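Local coordinates for cyclic GMP-AMP synthase-like receptor (Tribolium castaneum, PDB 7LT2), which senses double-stranded RNA and makes the second messenger 2',3'-cGAMP from ATP and GTP in innate immunity, at residues A[203-208]-A[323-328]; A[246-251]-A[284-289]; A[321-324]-A[330-333]. All coordinates share one frame; numbering follows the deposited sequence.

Contact 1: A[203-208]-A[323-328]; sequences DKWPIN and YYWCRK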
loop_
_atom_site.group_PDB
_atom_site.type_symbol
_atom_site.label_atom_id
_atom_site.label_comp_id
_atom_site.label_asym_id
_atom_site.label_seq_id
_atom_site.Cartn_x
_atom_site.Cartn_y
_atom_site.Cartn_z
ATOM N N ASP A 203 -20.725 7.913 5.875
ATOM C CA ASP A 203 -22.081 7.525 5.502
ATOM C C ASP A 203 -22.112 6.553 4.330
ATOM O O ASP A 203 -23.079 5.796 4.196
ATOM C CB ASP A 203 -22.907 8.764 5.149
ATOM C CG ASP A 203 -22.981 9.758 6.287
ATOM O OD1 ASP A 203 -22.851 9.333 7.453
ATOM O OD2 ASP A 203 -23.172 10.961 6.013
ATOM N N LYS A 204 -21.091 6.559 3.480
ATOM C CA LYS A 204 -21.065 5.727 2.287
ATOM C C LYS A 204 -20.394 4.379 2.521
ATOM O O LYS A 204 -20.274 3.596 1.572
ATOM C CB LYS A 204 -20.355 6.466 1.147
ATOM C CG LYS A 204 -20.822 7.906 0.961
ATOM C CD LYS A 204 -22.331 7.989 0.790
ATOM C CE LYS A 204 -22.826 9.421 0.950
ATOM N NZ LYS A 204 -24.306 9.515 0.843
ATOM N N TRP A 205 -19.967 4.097 3.748
ATOM C CA TRP A 205 -19.268 2.852 4.048
ATOM C C TRP A 205 -20.153 1.656 3.698
ATOM O O TRP A 205 -21.322 1.618 4.104
ATOM C CB TRP A 205 -18.884 2.824 5.528
ATOM C CG TRP A 205 -17.961 1.704 5.938
ATOM C CD1 TRP A 205 -18.290 0.391 6.111
ATOM C CD2 TRP A 205 -16.567 1.814 6.263
ATOM N NE1 TRP A 205 -17.184 -0.327 6.503
ATOM C CE2 TRP A 205 -16.114 0.523 6.603
ATOM C CE3 TRP A 205 -15.659 2.877 6.290
ATOM C CZ2 TRP A 205 -14.792 0.266 6.969
ATOM C CZ3 TRP A 205 -14.343 2.618 6.652
ATOM C CH2 TRP A 205 -13.926 1.325 6.992
ATOM N N PRO A 206 -19.643 0.670 2.957
ATOM C CA PRO A 206 -20.498 -0.444 2.514
ATOM C C PRO A 206 -20.914 -1.333 3.678
ATOM O O PRO A 206 -20.131 -1.590 4.596
ATOM C CB PRO A 206 -19.606 -1.203 1.522
ATOM C CG PRO A 206 -18.208 -0.871 1.950
ATOM C CD PRO A 206 -18.267 0.553 2.446
ATOM N N ILE A 207 -22.163 -1.811 3.633
ATOM C CA ILE A 207 -22.682 -2.628 4.730
ATOM C C ILE A 207 -22.987 -4.056 4.286
ATOM O O ILE A 207 -22.917 -4.989 5.094
ATOM C CB ILE A 207 -23.931 -1.987 5.369
ATOM C CG1 ILE A 207 -25.085 -1.909 4.373
ATOM C CG2 ILE A 207 -23.611 -0.604 5.928
ATOM C CD1 ILE A 207 -26.381 -1.419 4.987
ATOM N N ASN A 208 -23.325 -4.250 3.013
ATOM C CA ASN A 208 -23.809 -5.554 2.553
ATOM C C ASN A 208 -22.631 -6.510 2.405
ATOM O O ASN A 208 -21.981 -6.575 1.362
ATOM C CB ASN A 208 -24.574 -5.419 1.242
ATOM C CG ASN A 208 -25.276 -6.702 0.845
ATOM O OD1 ASN A 208 -25.330 -7.659 1.619
ATOM N ND2 ASN A 208 -25.829 -6.725 -0.362
ATOM N N TYR A 323 -10.498 -12.190 2.950
ATOM C CA TYR A 323 -10.353 -10.743 2.945
ATOM C C TYR A 323 -10.952 -10.190 4.232
ATOM O O TYR A 323 -12.080 -10.527 4.599
ATOM C CB TYR A 323 -11.052 -10.178 1.703
ATOM C CG TYR A 323 -10.964 -8.682 1.487
ATOM C CD1 TYR A 323 -9.790 -7.977 1.727
ATOM C CD2 TYR A 323 -12.060 -7.980 0.999
ATOM C CE1 TYR A 323 -9.724 -6.610 1.509
ATOM C CE2 TYR A 323 -12.002 -6.620 0.781
ATOM C CZ TYR A 323 -10.836 -5.939 1.034
ATOM O OH TYR A 323 -10.795 -4.578 0.808
ATOM N N TYR A 324 -10.168 -9.386 4.951
ATOM C CA TYR A 324 -10.574 -8.977 6.292
ATOM C C TYR A 324 -11.855 -8.152 6.272
ATOM O O TYR A 324 -12.647 -8.209 7.221
ATOM C CB TYR A 324 -9.444 -8.190 6.957
ATOM C CG TYR A 324 -9.771 -7.685 8.342
ATOM C CD1 TYR A 324 -9.825 -8.556 9.426
ATOM C CD2 TYR A 324 -10.019 -6.337 8.568
ATOM C CE1 TYR A 324 -10.122 -8.094 10.698
ATOM C CE2 TYR A 324 -10.308 -5.869 9.836
ATOM C CZ TYR A 324 -10.365 -6.754 10.894
ATOM O OH TYR A 324 -10.660 -6.292 12.156
ATOM N N TRP A 325 -12.079 -7.395 5.201
ATOM C CA TRP A 325 -13.208 -6.481 5.119
ATOM C C TRP A 325 -14.416 -7.069 4.404
ATOM O O TRP A 325 -15.514 -6.518 4.525
ATOM C CB TRP A 325 -12.770 -5.188 4.422
ATOM C CG TRP A 325 -11.623 -4.547 5.129
ATOM C CD1 TRP A 325 -10.305 -4.621 4.790
ATOM C CD2 TRP A 325 -11.689 -3.760 6.324
ATOM N NE1 TRP A 325 -9.545 -3.917 5.696
ATOM C CE2 TRP A 325 -10.372 -3.377 6.647
ATOM C CE3 TRP A 325 -12.738 -3.332 7.145
ATOM C CZ2 TRP A 325 -10.072 -2.587 7.761
ATOM C CZ3 TRP A 325 -12.442 -2.549 8.246
ATOM C CH2 TRP A 325 -11.117 -2.188 8.547
ATOM N N CYS A 326 -14.245 -8.165 3.668
ATOM C CA CYS A 326 -15.355 -8.795 2.949
ATOM C C CYS A 326 -15.026 -10.287 2.868
ATOM O O CYS A 326 -14.304 -10.726 1.971
ATOM C CB CYS A 326 -15.541 -8.173 1.575
ATOM S SG CYS A 326 -17.035 -8.675 0.696
ATOM N N ARG A 327 -15.563 -11.053 3.820
ATOM C CA ARG A 327 -15.086 -12.415 4.049
ATOM C C ARG A 327 -15.352 -13.351 2.877
ATOM O O ARG A 327 -14.660 -14.368 2.746
ATOM C CB ARG A 327 -15.719 -12.984 5.317
ATOM C CG ARG A 327 -17.226 -12.841 5.364
ATOM C CD ARG A 327 -17.810 -13.584 6.551
ATOM N NE ARG A 327 -17.544 -15.015 6.469
ATOM C CZ ARG A 327 -18.197 -15.852 5.674
ATOM N NH1 ARG A 327 -19.154 -15.431 4.863
ATOM N NH2 ARG A 327 -17.880 -17.144 5.691
ATOM N N LYS A 328 -16.328 -13.039 2.022
ATOM C CA LYS A 328 -16.620 -13.902 0.883
ATOM C C LYS A 328 -15.519 -13.892 -0.171
ATOM O O LYS A 328 -15.593 -14.673 -1.125
ATOM C CB LYS A 328 -17.952 -13.501 0.251
ATOM C CG LYS A 328 -19.158 -14.017 1.012
ATOM C CD LYS A 328 -20.444 -13.773 0.242
ATOM C CE LYS A 328 -21.527 -14.761 0.652
ATOM N NZ LYS A 328 -21.786 -14.744 2.118
#
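W205 and W325 meet in an offset edge-to-face pair of indoles. The pair joins two parts of the Mab-21 fold. W205 comes from the loop after strand 188-200 of the nucleotidyltransferase part, and W325 from the loop between helices 301-318 and 337-354 of the C-terminal helical part. Little else of the two segments meets, and only 78 Å² is buried between them. W205 sends in its six-membered ring edge-first. Its CG lies anti to the backbone N (chi1 -170°), which swings the indole across to the other loop. The six-membered ring centroids are 6.0 Å apart, and the planes stand at 68°. The pair is hemmed in by other rings: F244 meets both indoles, and F222 meets W205. Y324 turns an edge to one face of W325, with CD2 of Y324 3.5 Å above the W325 plane and over its centre. Both indole N-H groups are used elsewhere, W205 NE1 by the carbonyl of R211 and W325 NE1 by the carboxylate of E248. These bonds limit how far each ring can turn. The solvent side is different. I207 and N208 on one loop and R327 and K328 on the other are exposed, and their side chains do not meet across the contact. The touch itself rests on one corner: CZ2 of W205 is 3.9 Å from CZ3 and 4.1 Å from CE3 of W325.

Contact 2: A[246-251]-A[284-289]; sequences EQERVL and VFLHII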
loop_
_atom_site.group_PDB
_atom_site.type_symbol
_atom_site.label_atom_id
_atom_site.label_comp_id
_atom_site.label_asym_id
_atom_site.label_seq_id
_atom_site.Cartn_x
_atom_site.Cartn_y
_atom_site.Cartn_z
ATOM N N GLU A 246 -6.159 3.133 5.519
ATOM C CA GLU A 246 -6.008 4.079 6.617
ATOM C C GLU A 246 -6.433 3.447 7.935
ATOM O O GLU A 246 -5.774 3.639 8.965
ATOM C CB GLU A 246 -6.802 5.357 6.339
ATOM C CG GLU A 246 -6.352 6.534 7.206
ATOM C CD GLU A 246 -6.413 7.862 6.473
ATOM O OE1 GLU A 246 -7.181 7.972 5.497
ATOM O OE2 GLU A 246 -5.686 8.795 6.874
ATOM N N GLN A 247 -7.510 2.657 7.913
ATOM C CA GLN A 247 -7.952 1.953 9.114
ATOM C C GLN A 247 -7.017 0.800 9.466
ATOM O O GLN A 247 -6.741 0.563 10.648
ATOM C CB GLN A 247 -9.379 1.442 8.920
ATOM C CG GLN A 247 -10.432 2.549 8.901
ATOM C CD GLN A 247 -10.546 3.242 7.554
ATOM O OE1 GLN A 247 -10.066 2.738 6.533
ATOM N NE2 GLN A 247 -11.190 4.404 7.544
ATOM N N GLU A 248 -6.530 0.066 8.458
ATOM C CA GLU A 248 -5.575 -1.010 8.722
ATOM C C GLU A 248 -4.320 -0.482 9.405
ATOM O O GLU A 248 -3.753 -1.145 10.284
ATOM C CB GLU A 248 -5.203 -1.723 7.418
ATOM C CG GLU A 248 -6.319 -2.559 6.822
ATOM C CD GLU A 248 -5.980 -3.102 5.441
ATOM O OE1 GLU A 248 -4.804 -3.018 5.030
ATOM O OE2 GLU A 248 -6.891 -3.627 4.771
ATOM N N ARG A 249 -3.860 0.703 9.004
ATOM C CA ARG A 249 -2.648 1.262 9.594
ATOM C C ARG A 249 -2.836 1.551 11.079
ATOM O O ARG A 249 -1.899 1.394 11.870
ATOM C CB ARG A 249 -2.237 2.530 8.838
ATOM C CG ARG A 249 -0.882 3.080 9.259
ATOM C CD ARG A 249 -0.353 4.062 8.237
ATOM N NE ARG A 249 -0.073 3.423 6.955
ATOM C CZ ARG A 249 0.112 4.083 5.820
ATOM N NH1 ARG A 249 0.057 5.403 5.774
ATOM N NH2 ARG A 249 0.349 3.399 4.702
ATOM N N VAL A 250 -4.039 1.975 11.481
ATOM C CA VAL A 250 -4.302 2.201 12.902
ATOM C C VAL A 250 -4.386 0.873 13.647
ATOM O O VAL A 250 -3.865 0.738 14.762
ATOM C CB VAL A 250 -5.583 3.036 13.090
ATOM C CG1 VAL A 250 -5.860 3.282 14.577
ATOM C CG2 VAL A 250 -5.463 4.354 12.348
ATOM N N LEU A 251 -5.016 -0.134 13.035
ATOM C CA LEU A 251 -5.147 -1.447 13.666
ATOM C C LEU A 251 -3.788 -2.061 13.997
ATOM O O LEU A 251 -3.635 -2.711 15.039
ATOM C CB LEU A 251 -5.945 -2.391 12.761
ATOM C CG LEU A 251 -7.468 -2.245 12.721
ATOM C CD1 LEU A 251 -8.056 -3.136 11.636
ATOM C CD2 LEU A 251 -8.071 -2.591 14.086
ATOM N N VAL A 284 -3.657 -12.014 7.488
ATOM C CA VAL A 284 -3.634 -12.964 8.596
ATOM C C VAL A 284 -3.450 -12.231 9.921
ATOM O O VAL A 284 -4.126 -12.531 10.913
ATOM C CB VAL A 284 -2.542 -14.026 8.369
ATOM C CG1 VAL A 284 -2.251 -14.790 9.649
ATOM C CG2 VAL A 284 -2.967 -14.988 7.266
ATOM N N PHE A 285 -2.566 -11.231 9.952
ATOM C CA PHE A 285 -2.350 -10.498 11.198
ATOM C C PHE A 285 -3.556 -9.645 11.586
ATOM O O PHE A 285 -3.829 -9.488 12.780
ATOM C CB PHE A 285 -1.081 -9.644 11.108
ATOM C CG PHE A 285 0.160 -10.381 11.523
ATOM C CD1 PHE A 285 0.786 -11.251 10.642
ATOM C CD2 PHE A 285 0.679 -10.233 12.805
ATOM C CE1 PHE A 285 1.922 -11.945 11.022
ATOM C CE2 PHE A 285 1.815 -10.924 13.194
ATOM C CZ PHE A 285 2.438 -11.783 12.302
ATOM N N LEU A 286 -4.297 -9.103 10.612
ATOM C CA LEU A 286 -5.553 -8.430 10.943
ATOM C C LEU A 286 -6.516 -9.383 11.641
ATOM O O LEU A 286 -7.159 -9.014 12.629
ATOM C CB LEU A 286 -6.198 -7.840 9.686
ATOM C CG LEU A 286 -5.462 -6.709 8.967
ATOM C CD1 LEU A 286 -6.216 -6.304 7.714
ATOM C CD2 LEU A 286 -5.279 -5.506 9.891
ATOM N N HIS A 287 -6.620 -10.621 11.146
ATOM C CA HIS A 287 -7.452 -11.614 11.817
ATOM C C HIS A 287 -6.919 -11.941 13.205
ATOM O O HIS A 287 -7.697 -12.088 14.153
ATOM C CB HIS A 287 -7.542 -12.883 10.972
ATOM C CG HIS A 287 -8.336 -12.711 9.721
ATOM N ND1 HIS A 287 -9.666 -12.351 9.732
ATOM C CD2 HIS A 287 -7.990 -12.839 8.418
ATOM C CE1 HIS A 287 -10.108 -12.273 8.490
ATOM N NE2 HIS A 287 -9.112 -12.567 7.674
ATOM N N ILE A 288 -5.596 -12.067 13.342
ATOM C CA ILE A 288 -5.009 -12.365 14.648
ATOM C C ILE A 288 -5.259 -11.220 15.627
ATOM O O ILE A 288 -5.547 -11.452 16.809
ATOM C CB ILE A 288 -3.507 -12.677 14.505
ATOM C CG1 ILE A 288 -3.306 -13.963 13.708
ATOM C CG2 ILE A 288 -2.856 -12.810 15.878
ATOM C CD1 ILE A 288 -1.861 -14.310 13.490
ATOM N N ILE A 289 -5.158 -9.973 15.155
ATOM C CA ILE A 289 -5.490 -8.827 16.002
ATOM C C ILE A 289 -6.912 -8.947 16.530
ATOM O O ILE A 289 -7.182 -8.674 17.707
ATOM C CB ILE A 289 -5.298 -7.507 15.229
ATOM C CG1 ILE A 289 -3.819 -7.178 15.063
ATOM C CG2 ILE A 289 -6.024 -6.358 15.937
ATOM C CD1 ILE A 289 -3.573 -6.078 14.046
#
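This is a buried, mainly apolar helix-helix contact in which E248 and L251 of helix 245-251 meet L286 and I289 of helix 278-291. The short segments are well separated, with axes 11.1 Å apart at 58°, so side chains bridge the gap. L286 is in the middle, crossing both partners at about a right angle, with one methyl for each. Its CD1 lies 3.9 Å from both CG and CD of E248, covering that chain as far as the carboxylate. Its CD2 lies 4.0 Å from CD1 of L251. Helix 245-251 belongs to the nucleotidyltransferase part, and helix 278-291 to the helical part of the Mab-21 fold, so the contact spans the junction of the two. E248 probably also binds nucleotide, as in related enzymes. Its extended chain carries the carboxylate alongside the L286 methyl. There OE1 forms a salt bridge with K282, while OE2 bonds Y279 OH in addition to the W325 indole. These partners limit the rotation of a buried acid. The side chain of I289 starts out toward helix 245-251. With CG1 anti to its own carbonyl carbon (chi1 -74°), its CD1 comes 3.5 Å from L251 O. This is a van der Waals contact; K255 NZ makes the hydrogen bond to L251 O. I289 belongs to the observed manganese site with E290 and K292, but the nearest atom of its side chain is about 5 Å from the ion.

Contact 3: A[321-324]-A[330-333]; sequences IPYY and NLIG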
loop_
_atom_site.group_PDB
_atom_site.type_symbol
_atom_site.label_atom_id
_atom_site.label_comp_id
_atom_site.label_asym_id
_atom_site.label_seq_id
_atom_site.Cartn_x
_atom_site.Cartn_y
_atom_site.Cartn_z
ATOM N N ILE A 321 -7.669 -17.594 3.278
ATOM C CA ILE A 321 -7.385 -16.354 3.992
ATOM C C ILE A 321 -8.480 -15.371 3.603
ATOM O O ILE A 321 -8.372 -14.704 2.561
ATOM C CB ILE A 321 -5.989 -15.800 3.664
ATOM C CG1 ILE A 321 -4.914 -16.827 4.020
ATOM C CG2 ILE A 321 -5.750 -14.491 4.415
ATOM C CD1 ILE A 321 -3.492 -16.360 3.710
ATOM N N PRO A 322 -9.559 -15.278 4.374
ATOM C CA PRO A 322 -10.638 -14.351 4.016
ATOM C C PRO A 322 -10.136 -12.917 4.005
ATOM O O PRO A 322 -9.407 -12.489 4.904
ATOM C CB PRO A 322 -11.685 -14.576 5.114
ATOM C CG PRO A 322 -11.379 -15.931 5.666
ATOM C CD PRO A 322 -9.886 -16.078 5.567
ATOM N N TYR A 323 -10.498 -12.190 2.950
ATOM C CA TYR A 323 -10.353 -10.743 2.945
ATOM C C TYR A 323 -10.952 -10.190 4.232
ATOM O O TYR A 323 -12.080 -10.527 4.599
ATOM C CB TYR A 323 -11.052 -10.178 1.703
ATOM C CG TYR A 323 -10.964 -8.682 1.487
ATOM C CD1 TYR A 323 -9.790 -7.977 1.727
ATOM C CD2 TYR A 323 -12.060 -7.980 0.999
ATOM C CE1 TYR A 323 -9.724 -6.610 1.509
ATOM C CE2 TYR A 323 -12.002 -6.620 0.781
ATOM C CZ TYR A 323 -10.836 -5.939 1.034
ATOM O OH TYR A 323 -10.795 -4.578 0.808
ATOM N N TYR A 324 -10.168 -9.386 4.951
ATOM C CA TYR A 324 -10.574 -8.977 6.292
ATOM C C TYR A 324 -11.855 -8.152 6.272
ATOM O O TYR A 324 -12.647 -8.209 7.221
ATOM C CB TYR A 324 -9.444 -8.190 6.957
ATOM C CG TYR A 324 -9.771 -7.685 8.342
ATOM C CD1 TYR A 324 -9.825 -8.556 9.426
ATOM C CD2 TYR A 324 -10.019 -6.337 8.568
ATOM C CE1 TYR A 324 -10.122 -8.094 10.698
ATOM C CE2 TYR A 324 -10.308 -5.869 9.836
ATOM C CZ TYR A 324 -10.365 -6.754 10.894
ATOM O OH TYR A 324 -10.660 -6.292 12.156
ATOM N N ASN A 330 -11.916 -14.986 -0.766
ATOM C CA ASN A 330 -10.781 -15.775 -0.286
ATOM C C ASN A 330 -9.535 -15.316 -1.036
ATOM O O ASN A 330 -9.396 -15.569 -2.238
ATOM C CB ASN A 330 -11.038 -17.269 -0.477
ATOM C CG ASN A 330 -9.866 -18.142 -0.030
ATOM O OD1 ASN A 330 -8.871 -17.660 0.518
ATOM N ND2 ASN A 330 -9.993 -19.442 -0.259
ATOM N N LEU A 331 -8.630 -14.641 -0.323
ATOM C CA LEU A 331 -7.478 -14.020 -0.972
ATOM C C LEU A 331 -6.571 -15.041 -1.649
ATOM O O LEU A 331 -5.856 -14.697 -2.595
ATOM C CB LEU A 331 -6.680 -13.202 0.045
ATOM C CG LEU A 331 -7.401 -11.991 0.634
ATOM C CD1 LEU A 331 -6.478 -11.215 1.569
ATOM C CD2 LEU A 331 -7.930 -11.093 -0.477
ATOM N N ILE A 332 -6.572 -16.287 -1.187
ATOM C CA ILE A 332 -5.760 -17.325 -1.806
ATOM C C ILE A 332 -6.630 -18.382 -2.483
ATOM O O ILE A 332 -6.163 -19.486 -2.756
ATOM C CB ILE A 332 -4.790 -17.964 -0.797
ATOM C CG1 ILE A 332 -5.547 -18.548 0.394
ATOM C CG2 ILE A 332 -3.756 -16.954 -0.340
ATOM C CD1 ILE A 332 -4.650 -19.296 1.368
ATOM N N GLY A 333 -7.892 -18.053 -2.763
ATOM C CA GLY A 333 -8.772 -18.988 -3.442
ATOM C C GLY A 333 -8.304 -19.371 -4.830
ATOM O O GLY A 333 -8.713 -20.417 -5.347
#
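I321 and N330 are joined through the side-chain oxygen of the asparagine. I321 N donates to N330 OD1 at 3.0 Å. The same oxygen accepts I332 N at 3.2 Å. The two donors come from opposite faces of the amide plane, each well out of it, so OD1 is gripped from both sides. N330 holds CG anti to its backbone N (chi1 178°), which lays the amide between the two backbones. N330 ND2 is satisfied by Q319 O, so both ends of the amide are engaged. The bond from I332 N makes an Asx turn. It coincides with a type I beta turn from N330 to G333, closed by G333 N to N330 O at 3.0 Å. This turn lies in the loop between helices 301-318 and 337-354 of the C-terminal helical part. A single beta bridge pairs P322 with N330 and brings the loop back on itself. L331 N donates to I321 O at 2.9 Å with an N-H...O angle of 160°. P322 O is taken by H287 NE2 of helix 278-291. Apolar groups fill in around these bonds. CD1 of I332 lies 3.6 Å from CG1 of I321. L331 packs on Y323, with its CD2 3.9 Å from CB of Y323. Helix 278-291 covers this apolar side: T283 touches I321 and L331, and Y280 touches I332.

The three contacts lie close together at the junction of the nucleotidyltransferase part and the helical part. Their centres are about 15 Å (contacts 1 and 2), about 13 Å (1 and 3) and about 14 Å (2 and 3) apart. In sequence, both segments of contact 2 fall between the two segments of contact 1. Contact 3 follows contact 2 and shares Y323 and Y324 with contact 1. Contacts 1 and 2 each join the two parts, while contact 3 folds the 319-336 loop within the helical part. Helix 278-291 borders all of them. Contacts 1 and 2 meet at E248, probably a nucleotide-binding residue, which places the 319-336 loop beside the predicted active site.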